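Long-range contacts in galactose mutarotase related enzyme (Lactobacillus acidophilus, PDB 3DCD), which probably binds carbohydrate and may act as a sugar isomerase of the aldose 1-epimerase (galactose mutarotase) kind: residues I5-I14 / Y115-E123; M163-L174 / D202-D213. All coordinates share one frame; numbering follows the deposited sequence. Where two conformers were deposited one is given.

Overall arrangement
The chain begins with a hairpin, strands 2-6 and 10-15, and about a hundred residues later forms a second one from strands 109-118 and 121-130. Contact 1 closes that long loop by laying the first hairpin on the second, so that a small N-terminal sheet rests on the large antiparallel sheet. Contact 2 opens only afterwards: residues 163-174 leave the same large sheet at strand 159-164, and residues 202-213 return alongside them after a shorter loop of 27 residues. The two contacts therefore follow in series, neither nesting nor crossing. Their centres lie 27 Å apart and their nearest atoms about 12 Å, with the large sheet reached by both.

Contact 1 of 2, residues I5-I14 / Y115-E123; sequences IENNMIKVVI and YNLMNNLLE
Ile10 and Leu117 meet at the tightest point, where two beta hairpins stack face to face: CD1 of Ile10 lies 3.3 Å from CD2 of Leu117, closer than ordinary van der Waals contact. CG1 of Ile10 stands between its backbone N and carbonyl carbon (chi1 59°), which carries CD1 over Leu117 and against the Asn120 backbone. Leu117 works with both branches, since its CD1 comes within 3.5 Å of Glu6 CA. Further along the strands, CD1 of Ile5 fits among Leu117 CG (3.9 Å), Leu122 CD1 (4.1 Å) and Tyr115 CB. Val12 and Leu122 meet tip to tip, CG1 to CD2 at 4.1 Å, and Ile14 lays CD1 by the ring carbon CG of Tyr115 (3.9 Å). Branched aliphatics suit this buried layer because they fill space without needing polar partners. With an alanine at Ile10, Leu117 CD2 would probably lose its closest neighbour, keeping the looser touch of Val12, and a gap is likely to open beside Asn120. The turn end is looser: Met9, a selenomethionine with two conformers, is probably mobile beside the Asn119 backbone, and Asn119 is itself exposed. Strands 10-14 and 115-118 run nearly antiparallel (174°) with axes 9.2 Å apart, a sandwich-like spacing. Around this layer, Tyr115 OH hydrogen-bonds to Ala19 O, Asn120 ND2 to Tyr291 O on strand 282-292, and Ile91 of strand 90-96 touches Ile5 and Ile14.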
loop_
_atom_site.group_PDB
_atom_site.type_symbol
_atom_site.label_atom_id
_atom_site.label_comp_id
_atom_site.label_asym_id
_atom_site.label_seq_id
_atom_site.Cartn_x
_atom_site.Cartn_y
_atom_site.Cartn_z
ATOM N N ILE A 5 -4.510 13.105 -13.431
ATOM C CA ILE A 5 -5.963 13.125 -13.280
ATOM C C ILE A 5 -6.271 14.202 -12.233
ATOM O O ILE A 5 -5.503 14.392 -11.290
ATOM C CB ILE A 5 -6.594 11.726 -12.916
ATOM C CG1 ILE A 5 -6.082 11.180 -11.569
ATOM C CG2 ILE A 5 -6.342 10.710 -14.055
ATOM C CD1 ILE A 5 -6.852 9.961 -11.020
ATOM N N GLU A 6 -7.370 14.925 -12.415
ATOM C CA GLU A 6 -7.620 16.102 -11.585
ATOM C C GLU A 6 -9.057 16.572 -11.623
ATOM O O GLU A 6 -9.796 16.300 -12.569
ATOM C CB GLU A 6 -6.681 17.259 -11.976
ATOM C CG GLU A 6 -6.928 17.865 -13.342
ATOM C CD GLU A 6 -6.036 19.069 -13.612
ATOM O OE1 GLU A 6 -5.433 19.146 -14.702
ATOM O OE2 GLU A 6 -5.944 19.956 -12.740
ATOM N N ASN A 7 -9.450 17.270 -10.564
ATOM C CA ASN A 7 -10.719 17.972 -10.537
ATOM C C ASN A 7 -10.537 19.275 -9.777
ATOM O O ASN A 7 -9.403 19.709 -9.569
ATOM C CB ASN A 7 -11.835 17.099 -9.938
ATOM C CG ASN A 7 -11.482 16.520 -8.564
ATOM O OD1 ASN A 7 -11.948 15.442 -8.214
ATOM N ND2 ASN A 7 -10.651 17.214 -7.806
ATOM N N ASN A 8 -11.646 19.880 -9.355
ATOM C CA ASN A 8 -11.620 21.122 -8.602
ATOM C C ASN A 8 -11.098 21.011 -7.163
ATOM O O ASN A 8 -10.910 22.040 -6.500
ATOM C CB ASN A 8 -13.015 21.760 -8.582
ATOM C CG ASN A 8 -13.467 22.258 -9.953
ATOM O OD1 ASN A 8 -12.654 22.504 -10.855
ATOM N ND2 ASN A 8 -14.780 22.424 -10.106
HETATM N N MSE A 9 -10.880 19.780 -6.686
HETATM C CA MSE A 9 -10.446 19.534 -5.312
HETATM C C MSE A 9 -8.967 19.125 -5.227
HETATM O O MSE A 9 -8.215 19.650 -4.394
HETATM C CB MSE A 9 -11.302 18.443 -4.652
HETATM C CG MSE A 9 -12.808 18.703 -4.630
HETATM SE SE MSE A 9 -13.261 20.240 -3.523
HETATM C CE MSE A 9 -12.607 19.558 -1.777
ATOM N N ILE A 10 -8.567 18.160 -6.059
ATOM C CA ILE A 10 -7.235 17.552 -5.951
ATOM C C ILE A 10 -6.650 17.263 -7.343
ATOM O O ILE A 10 -7.389 17.063 -8.313
ATOM C CB ILE A 10 -7.198 16.276 -5.018
ATOM C CG1 ILE A 10 -8.129 15.164 -5.495
ATOM C CG2 ILE A 10 -7.519 16.613 -3.520
ATOM C CD1 ILE A 10 -7.957 13.839 -4.670
ATOM N N LYS A 11 -5.329 17.299 -7.443
ATOM C CA LYS A 11 -4.634 17.007 -8.698
ATOM C C LYS A 11 -3.607 15.929 -8.394
ATOM O O LYS A 11 -2.798 16.068 -7.463
ATOM C CB LYS A 11 -3.956 18.258 -9.269
ATOM C CG LYS A 11 -3.214 18.049 -10.590
ATOM C CD LYS A 11 -2.561 19.340 -11.057
ATOM C CE LYS A 11 -2.061 19.244 -12.495
ATOM N NZ LYS A 11 -1.597 20.586 -13.039
ATOM N N VAL A 12 -3.640 14.872 -9.197
ATOM C CA VAL A 12 -2.877 13.662 -8.917
ATOM C C VAL A 12 -2.001 13.371 -10.120
ATOM O O VAL A 12 -2.480 13.384 -11.260
ATOM C CB VAL A 12 -3.806 12.445 -8.646
ATOM C CG1 VAL A 12 -2.972 11.193 -8.303
ATOM C CG2 VAL A 12 -4.799 12.748 -7.509
ATOM N N VAL A 13 -0.725 13.106 -9.859
ATOM C CA VAL A 13 0.210 12.722 -10.905
ATOM C C VAL A 13 0.671 11.292 -10.650
ATOM O O VAL A 13 1.074 10.959 -9.532
ATOM C CB VAL A 13 1.444 13.646 -10.935
ATOM C CG1 VAL A 13 2.417 13.174 -12.028
ATOM C CG2 VAL A 13 1.046 15.093 -11.174
ATOM N N ILE A 14 0.635 10.461 -11.689
ATOM C CA ILE A 14 0.973 9.046 -11.555
ATOM C C ILE A 14 1.898 8.593 -12.698
ATOM O O ILE A 14 1.699 8.979 -13.847
ATOM C CB ILE A 14 -0.295 8.178 -11.576
ATOM C CG1 ILE A 14 -1.347 8.744 -10.607
ATOM C CG2 ILE A 14 0.045 6.733 -11.225
ATOM C CD1 ILE A 14 -2.744 8.623 -11.106
ATOM N N TYR A 115 -6.896 4.259 -10.998
ATOM C CA TYR A 115 -7.015 5.387 -10.086
ATOM C C TYR A 115 -8.134 6.263 -10.591
ATOM O O TYR A 115 -8.195 6.581 -11.785
ATOM C CB TYR A 115 -5.726 6.213 -10.083
ATOM C CG TYR A 115 -4.539 5.488 -9.518
ATOM C CD1 TYR A 115 -3.596 4.900 -10.357
ATOM C CD2 TYR A 115 -4.349 5.406 -8.141
ATOM C CE1 TYR A 115 -2.495 4.236 -9.828
ATOM C CE2 TYR A 115 -3.253 4.746 -7.589
ATOM C CZ TYR A 115 -2.329 4.168 -8.439
ATOM O OH TYR A 115 -1.248 3.514 -7.906
ATOM N N ASN A 116 -9.024 6.667 -9.694
ATOM C CA ASN A 116 -10.069 7.581 -10.091
ATOM C C ASN A 116 -10.462 8.547 -8.983
ATOM O O ASN A 116 -10.328 8.232 -7.797
ATOM C CB ASN A 116 -11.263 6.831 -10.683
ATOM C CG ASN A 116 -12.076 6.133 -9.652
ATOM O OD1 ASN A 116 -12.863 6.767 -8.937
ATOM N ND2 ASN A 116 -11.913 4.808 -9.558
ATOM N N LEU A 117 -10.922 9.730 -9.394
ATOM C CA LEU A 117 -11.296 10.800 -8.466
ATOM C C LEU A 117 -12.793 11.008 -8.320
ATOM O O LEU A 117 -13.547 10.925 -9.295
ATOM C CB LEU A 117 -10.707 12.138 -8.929
ATOM C CG LEU A 117 -9.196 12.272 -8.894
ATOM C CD1 LEU A 117 -8.763 13.585 -9.501
ATOM C CD2 LEU A 117 -8.731 12.163 -7.453
HETATM N N MSE A 118 -13.177 11.298 -7.080
HETATM C CA MSE A 118 -14.509 11.752 -6.706
HETATM C C MSE A 118 -14.287 12.836 -5.652
HETATM O O MSE A 118 -13.919 12.502 -4.525
HETATM C CB MSE A 118 -15.280 10.578 -6.093
HETATM C CG MSE A 118 -16.589 10.943 -5.403
HETATM SE SE MSE A 118 -18.109 10.829 -6.606
HETATM C CE MSE A 118 -18.201 8.880 -6.792
ATOM N N ASN A 119 -14.481 14.099 -6.003
ATOM C CA ASN A 119 -14.163 15.176 -5.072
ATOM C C ASN A 119 -12.731 15.026 -4.544
ATOM O O ASN A 119 -11.807 14.810 -5.334
ATOM C CB ASN A 119 -15.203 15.240 -3.950
ATOM C CG ASN A 119 -16.586 15.602 -4.464
ATOM O OD1 ASN A 119 -17.596 15.294 -3.834
ATOM N ND2 ASN A 119 -16.636 16.279 -5.595
ATOM N N ASN A 120 -12.538 15.115 -3.229
ATOM C CA ASN A 120 -11.197 14.962 -2.676
ATOM C C ASN A 120 -10.838 13.510 -2.332
ATOM O O ASN A 120 -9.922 13.268 -1.535
ATOM C CB ASN A 120 -10.994 15.890 -1.466
ATOM C CG ASN A 120 -11.856 15.505 -0.296
ATOM O OD1 ASN A 120 -12.947 14.927 -0.469
ATOM N ND2 ASN A 120 -11.372 15.812 0.921
ATOM N N LEU A 121 -11.565 12.567 -2.935
ATOM C CA LEU A 121 -11.340 11.130 -2.731
ATOM C C LEU A 121 -10.687 10.489 -3.959
ATOM O O LEU A 121 -11.158 10.651 -5.084
ATOM C CB LEU A 121 -12.641 10.395 -2.354
ATOM C CG LEU A 121 -12.543 8.902 -1.988
ATOM C CD1 LEU A 121 -13.635 8.462 -1.034
ATOM C CD2 LEU A 121 -12.522 8.001 -3.238
ATOM N N LEU A 122 -9.606 9.753 -3.703
ATOM C CA LEU A 122 -8.876 9.032 -4.728
ATOM C C LEU A 122 -8.970 7.528 -4.442
ATOM O O LEU A 122 -8.561 7.074 -3.372
ATOM C CB LEU A 122 -7.397 9.456 -4.704
ATOM C CG LEU A 122 -6.411 8.688 -5.594
ATOM C CD1 LEU A 122 -6.772 8.834 -7.070
ATOM C CD2 LEU A 122 -4.995 9.258 -5.337
ATOM N N GLU A 123 -9.490 6.778 -5.408
ATOM C CA GLU A 123 -9.498 5.323 -5.347
ATOM C C GLU A 123 -8.241 4.756 -5.989
ATOM O O GLU A 123 -7.772 5.274 -7.013
ATOM C CB GLU A 123 -10.714 4.772 -6.094
ATOM C CG GLU A 123 -12.038 5.099 -5.458
ATOM C CD GLU A 123 -13.211 4.398 -6.142
ATOM O OE1 GLU A 123 -13.030 3.777 -7.224
ATOM O OE2 GLU A 123 -14.322 4.485 -5.591
#

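Contact 2 of 2, residues M163-L174 / D202-D213; sequences MHPSVTRVRIPL and DDALIYELRGND
A single antiparallel beta bridge joins strands 169-171 and 205-208, with Arg171 and Tyr207 as its non-hydrogen-bonded pair. Two backbone bonds flank it: Glu208 N gives to Val170 O at 2.9 Å, almost straight (175°), and Ile172 N gives to Ile206 O at 2.8 Å. The strands cross at 140°, so they diverge quickly, and waters fill in: water 2 accepts from Val170 N and donates to Glu208 O in place of a further direct bond. With CG opposite the backbone N (chi1 -178°), the extended Arg171 brings one guanidinium face against Leu205 CD2, which lies 3.5 Å above the guanidinium plane and over its centre; arginine suits the place because its long chain also reaches past the strand to waters 4 and 5, in plane at the guanidinium edge. Strand 205-208 also pairs with strand 236-240 and strand 169-175 with 185-187, so the bridge ties a small outer sheet to a sheet of the family's beta-rich fold. Glu208 lies alongside Val170, and its carboxylate forms a salt bridge with Arg184. Leu174 packs CG on Ile206 CD1 (3.6 Å), two bulky aliphatics near Asp203. At the other end the selenium of Met163 makes an oblique Met-aromatic contact, 4.6 Å from the Tyr207 ring centroid. Arg169 grips Pro165 O with both NH1 (3.0 Å) and NH2 (2.8 Å), its guanidinium sandwiched between Met163 CE and Val167 CG2.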
loop_
_atom_site.group_PDB
_atom_site.type_symbol
_atom_site.label_atom_id
_atom_site.label_comp_id
_atom_site.label_asym_id
_atom_site.label_seq_id
_atom_site.Cartn_x
_atom_site.Cartn_y
_atom_site.Cartn_z
HETATM N N MSE A 163 -7.841 4.346 14.154
HETATM C CA MSE A 163 -8.541 3.375 13.339
HETATM C C MSE A 163 -10.012 3.287 13.717
HETATM O O MSE A 163 -10.369 3.296 14.900
HETATM C CB MSE A 163 -7.855 2.025 13.449
HETATM C CG MSE A 163 -6.379 2.119 13.149
HETATM SE SE MSE A 163 -5.526 0.371 13.160
HETATM C CE MSE A 163 -6.611 -0.422 11.797
ATOM N N HIS A 164 -10.866 3.250 12.702
ATOM C CA HIS A 164 -12.292 3.062 12.911
ATOM C C HIS A 164 -12.719 1.785 12.171
ATOM O O HIS A 164 -12.201 1.509 11.096
ATOM C CB HIS A 164 -13.053 4.293 12.415
ATOM C CG HIS A 164 -12.619 5.570 13.076
ATOM N ND1 HIS A 164 -11.586 6.351 12.591
ATOM C CD2 HIS A 164 -13.061 6.185 14.198
ATOM C CE1 HIS A 164 -11.423 7.399 13.378
ATOM N NE2 HIS A 164 -12.307 7.323 14.360
ATOM N N PRO A 165 -13.606 0.963 12.774
ATOM C CA PRO A 165 -14.206 1.076 14.123
ATOM C C PRO A 165 -13.133 1.047 15.199
ATOM O O PRO A 165 -12.059 0.490 14.967
ATOM C CB PRO A 165 -15.052 -0.202 14.241
ATOM C CG PRO A 165 -15.261 -0.676 12.848
ATOM C CD PRO A 165 -14.052 -0.249 12.071
ATOM N N SER A 166 -13.429 1.637 16.358
ATOM C CA SER A 166 -12.465 1.749 17.449
ATOM C C SER A 166 -12.519 0.478 18.265
ATOM O O SER A 166 -13.231 0.398 19.281
ATOM C CB SER A 166 -12.791 2.943 18.354
ATOM O OG SER A 166 -12.520 4.175 17.684
ATOM N N VAL A 167 -11.770 -0.519 17.815
ATOM C CA VAL A 167 -11.710 -1.792 18.515
ATOM C C VAL A 167 -10.273 -2.227 18.587
ATOM O O VAL A 167 -9.475 -1.889 17.698
ATOM C CB VAL A 167 -12.556 -2.884 17.838
ATOM C CG1 VAL A 167 -14.052 -2.499 17.880
ATOM C CG2 VAL A 167 -12.098 -3.156 16.399
ATOM N N THR A 168 -9.939 -2.968 19.644
ATOM C CA THR A 168 -8.617 -3.561 19.772
ATOM C C THR A 168 -8.459 -4.643 18.701
ATOM O O THR A 168 -9.387 -5.431 18.452
ATOM C CB THR A 168 -8.428 -4.112 21.198
ATOM O OG1 THR A 168 -8.385 -3.001 22.110
ATOM C CG2 THR A 168 -7.102 -4.800 21.319
ATOM N N ARG A 169 -7.299 -4.660 18.050
ATOM C CA ARG A 169 -7.028 -5.560 16.947
ATOM C C ARG A 169 -5.724 -6.310 17.174
ATOM O O ARG A 169 -4.829 -5.830 17.881
ATOM C CB ARG A 169 -6.925 -4.774 15.625
ATOM C CG ARG A 169 -8.248 -4.228 15.077
ATOM C CD ARG A 169 -7.950 -3.219 13.952
ATOM N NE ARG A 169 -9.151 -2.652 13.319
ATOM C CZ ARG A 169 -9.795 -1.562 13.729
ATOM N NH1 ARG A 169 -9.413 -0.903 14.823
ATOM N NH2 ARG A 169 -10.848 -1.127 13.041
ATOM N N VAL A 170 -5.592 -7.473 16.543
ATOM C CA VAL A 170 -4.385 -8.281 16.716
ATOM C C VAL A 170 -3.261 -7.661 15.894
ATOM O O VAL A 170 -3.446 -7.395 14.701
ATOM C CB VAL A 170 -4.609 -9.737 16.271
ATOM C CG1 VAL A 170 -3.323 -10.551 16.411
ATOM C CG2 VAL A 170 -5.734 -10.379 17.097
ATOM N N ARG A 171 -2.126 -7.392 16.539
ATOM C CA ARG A 171 -0.915 -6.972 15.820
ATOM C C ARG A 171 -0.055 -8.194 15.548
ATOM O O ARG A 171 0.127 -9.039 16.437
ATOM C CB ARG A 171 -0.085 -5.989 16.658
ATOM C CG ARG A 171 1.180 -5.481 15.936
ATOM C CD ARG A 171 2.138 -4.811 16.902
ATOM N NE ARG A 171 3.499 -4.745 16.351
ATOM C CZ ARG A 171 4.489 -4.078 16.930
ATOM N NH1 ARG A 171 4.271 -3.433 18.072
ATOM N NH2 ARG A 171 5.686 -4.046 16.373
ATOM N N ILE A 172 0.496 -8.275 14.339
ATOM C CA ILE A 172 1.457 -9.318 14.005
ATOM C C ILE A 172 2.843 -8.701 13.951
ATOM O O ILE A 172 3.143 -7.965 13.002
ATOM C CB ILE A 172 1.158 -9.981 12.643
ATOM C CG1 ILE A 172 -0.331 -10.378 12.539
ATOM C CG2 ILE A 172 2.118 -11.204 12.411
ATOM C CD1 ILE A 172 -0.768 -10.845 11.141
ATOM N N PRO A 173 3.699 -8.998 14.947
ATOM C CA PRO A 173 4.992 -8.324 14.915
ATOM C C PRO A 173 5.911 -8.912 13.851
ATOM O O PRO A 173 5.790 -10.098 13.505
ATOM C CB PRO A 173 5.574 -8.562 16.325
ATOM C CG PRO A 173 4.612 -9.398 17.053
ATOM C CD PRO A 173 3.578 -9.915 16.090
ATOM N N LEU A 174 6.817 -8.083 13.334
ATOM C CA LEU A 174 7.825 -8.556 12.383
ATOM C C LEU A 174 9.141 -8.804 13.094
ATOM O O LEU A 174 9.529 -8.026 13.960
ATOM C CB LEU A 174 8.048 -7.531 11.265
ATOM C CG LEU A 174 7.045 -7.436 10.120
ATOM C CD1 LEU A 174 7.176 -6.096 9.419
ATOM C CD2 LEU A 174 7.239 -8.572 9.130
ATOM N N ASP A 202 11.011 -1.547 15.370
ATOM C CA ASP A 202 10.885 -2.975 15.089
ATOM C C ASP A 202 10.138 -3.238 13.783
ATOM O O ASP A 202 9.441 -4.252 13.658
ATOM C CB ASP A 202 10.164 -3.679 16.243
ATOM C CG ASP A 202 10.938 -3.602 17.539
ATOM O OD1 ASP A 202 12.181 -3.570 17.505
ATOM O OD2 ASP A 202 10.296 -3.537 18.595
ATOM N N ASP A 203 10.277 -2.322 12.828
ATOM C CA ASP A 203 9.654 -2.426 11.497
ATOM C C ASP A 203 8.129 -2.141 11.558
ATOM O O ASP A 203 7.635 -1.601 12.547
ATOM C CB ASP A 203 9.986 -3.795 10.881
ATOM C CG ASP A 203 10.056 -3.772 9.379
ATOM O OD1 ASP A 203 9.378 -2.944 8.719
ATOM O OD2 ASP A 203 10.793 -4.622 8.846
ATOM N N ALA A 204 7.415 -2.473 10.487
ATOM C CA ALA A 204 6.005 -2.122 10.280
ATOM C C ALA A 204 5.098 -2.631 11.391
ATOM O O ALA A 204 5.325 -3.717 11.928
ATOM C CB ALA A 204 5.517 -2.672 8.932
ATOM N N LEU A 205 4.091 -1.835 11.738
ATOM C CA LEU A 205 3.029 -2.270 12.638
ATOM C C LEU A 205 1.975 -2.934 11.745
ATOM O O LEU A 205 1.453 -2.298 10.839
ATOM C CB LEU A 205 2.449 -1.059 13.383
ATOM C CG LEU A 205 3.467 -0.167 14.102
ATOM C CD1 LEU A 205 2.795 1.102 14.690
ATOM C CD2 LEU A 205 4.185 -0.959 15.189
ATOM N N ILE A 206 1.681 -4.214 11.989
ATOM C CA ILE A 206 0.773 -4.957 11.124
ATOM C C ILE A 206 -0.452 -5.345 11.906
ATOM O O ILE A 206 -0.322 -6.041 12.918
ATOM C CB ILE A 206 1.440 -6.251 10.535
ATOM C CG1 ILE A 206 2.699 -5.890 9.734
ATOM C CG2 ILE A 206 0.427 -7.034 9.674
ATOM C CD1 ILE A 206 3.542 -7.101 9.282
ATOM N N TYR A 207 -1.624 -4.901 11.434
ATOM C CA TYR A 207 -2.885 -5.173 12.125
ATOM C C TYR A 207 -3.808 -6.054 11.299
ATOM O O TYR A 207 -3.976 -5.852 10.097
ATOM C CB TYR A 207 -3.587 -3.870 12.547
ATOM C CG TYR A 207 -2.717 -2.995 13.431
ATOM C CD1 TYR A 207 -2.486 -3.327 14.765
ATOM C CD2 TYR A 207 -2.089 -1.852 12.912
ATOM C CE1 TYR A 207 -1.673 -2.531 15.566
ATOM C CE2 TYR A 207 -1.271 -1.056 13.702
ATOM C CZ TYR A 207 -1.088 -1.389 15.030
ATOM O OH TYR A 207 -0.280 -0.596 15.808
ATOM N N GLU A 208 -4.362 -7.068 11.963
ATOM C CA GLU A 208 -5.357 -7.938 11.379
ATOM C C GLU A 208 -6.665 -7.166 11.346
ATOM O O GLU A 208 -7.117 -6.675 12.381
ATOM C CB GLU A 208 -5.494 -9.208 12.230
ATOM C CG GLU A 208 -4.260 -10.139 12.111
ATOM C CD GLU A 208 -4.406 -11.445 12.876
ATOM O OE1 GLU A 208 -5.418 -11.624 13.605
ATOM O OE2 GLU A 208 -3.496 -12.293 12.748
ATOM N N LEU A 209 -7.250 -7.056 10.152
ATOM C CA LEU A 209 -8.511 -6.351 9.948
ATOM C C LEU A 209 -9.663 -7.327 9.735
ATOM O O LEU A 209 -9.454 -8.448 9.262
ATOM C CB LEU A 209 -8.407 -5.419 8.742
ATOM C CG LEU A 209 -7.354 -4.313 8.858
ATOM C CD1 LEU A 209 -7.319 -3.453 7.611
ATOM C CD2 LEU A 209 -7.648 -3.441 10.069
ATOM N N ARG A 210 -10.861 -6.886 10.107
ATOM C CA ARG A 210 -12.067 -7.674 9.963
ATOM C C ARG A 210 -13.144 -6.775 9.357
ATOM O O ARG A 210 -13.173 -5.567 9.651
ATOM C CB ARG A 210 -12.506 -8.170 11.348
ATOM C CG ARG A 210 -11.492 -9.091 12.046
ATOM C CD ARG A 210 -11.962 -9.469 13.461
ATOM N NE ARG A 210 -13.278 -10.116 13.422
ATOM C CZ ARG A 210 -13.497 -11.374 13.061
ATOM N NH1 ARG A 210 -12.481 -12.170 12.736
ATOM N NH2 ARG A 210 -14.740 -11.837 13.046
ATOM N N GLY A 211 -14.029 -7.359 8.542
ATOM C CA GLY A 211 -15.138 -6.628 7.919
ATOM C C GLY A 211 -14.670 -5.683 6.820
ATOM O O GLY A 211 -13.511 -5.741 6.394
ATOM N N ASN A 212 -15.546 -4.786 6.375
ATOM C CA ASN A 212 -15.169 -3.860 5.293
ATOM C C ASN A 212 -15.358 -2.380 5.576
ATOM O O ASN A 212 -15.435 -1.551 4.653
ATOM C CB ASN A 212 -15.842 -4.252 3.970
ATOM C CG ASN A 212 -17.315 -4.581 4.131
ATOM O OD1 ASN A 212 -17.804 -5.566 3.557
ATOM N ND2 ASN A 212 -18.032 -3.770 4.919
ATOM N N ASP A 213 -15.411 -2.036 6.850
ATOM C CA ASP A 213 -15.679 -0.655 7.241
ATOM C C ASP A 213 -14.478 -0.006 7.873
ATOM O O ASP A 213 -14.606 1.041 8.510
ATOM C CB ASP A 213 -16.912 -0.541 8.162
ATOM C CG ASP A 213 -16.813 -1.403 9.423
ATOM O OD1 ASP A 213 -15.892 -2.256 9.561
ATOM O OD2 ASP A 213 -17.699 -1.223 10.289
HETATM O O HOH W 1 -10.865 -4.408 11.806
HETATM O O HOH W 2 -7.831 -8.133 14.739
HETATM O O HOH W 3 3.679 -5.404 13.625
HETATM O O HOH W 4 7.028 -5.134 13.680
HETATM O O HOH W 5 7.168 -2.211 18.115
HETATM O O HOH W 6 11.702 -6.429 13.017
#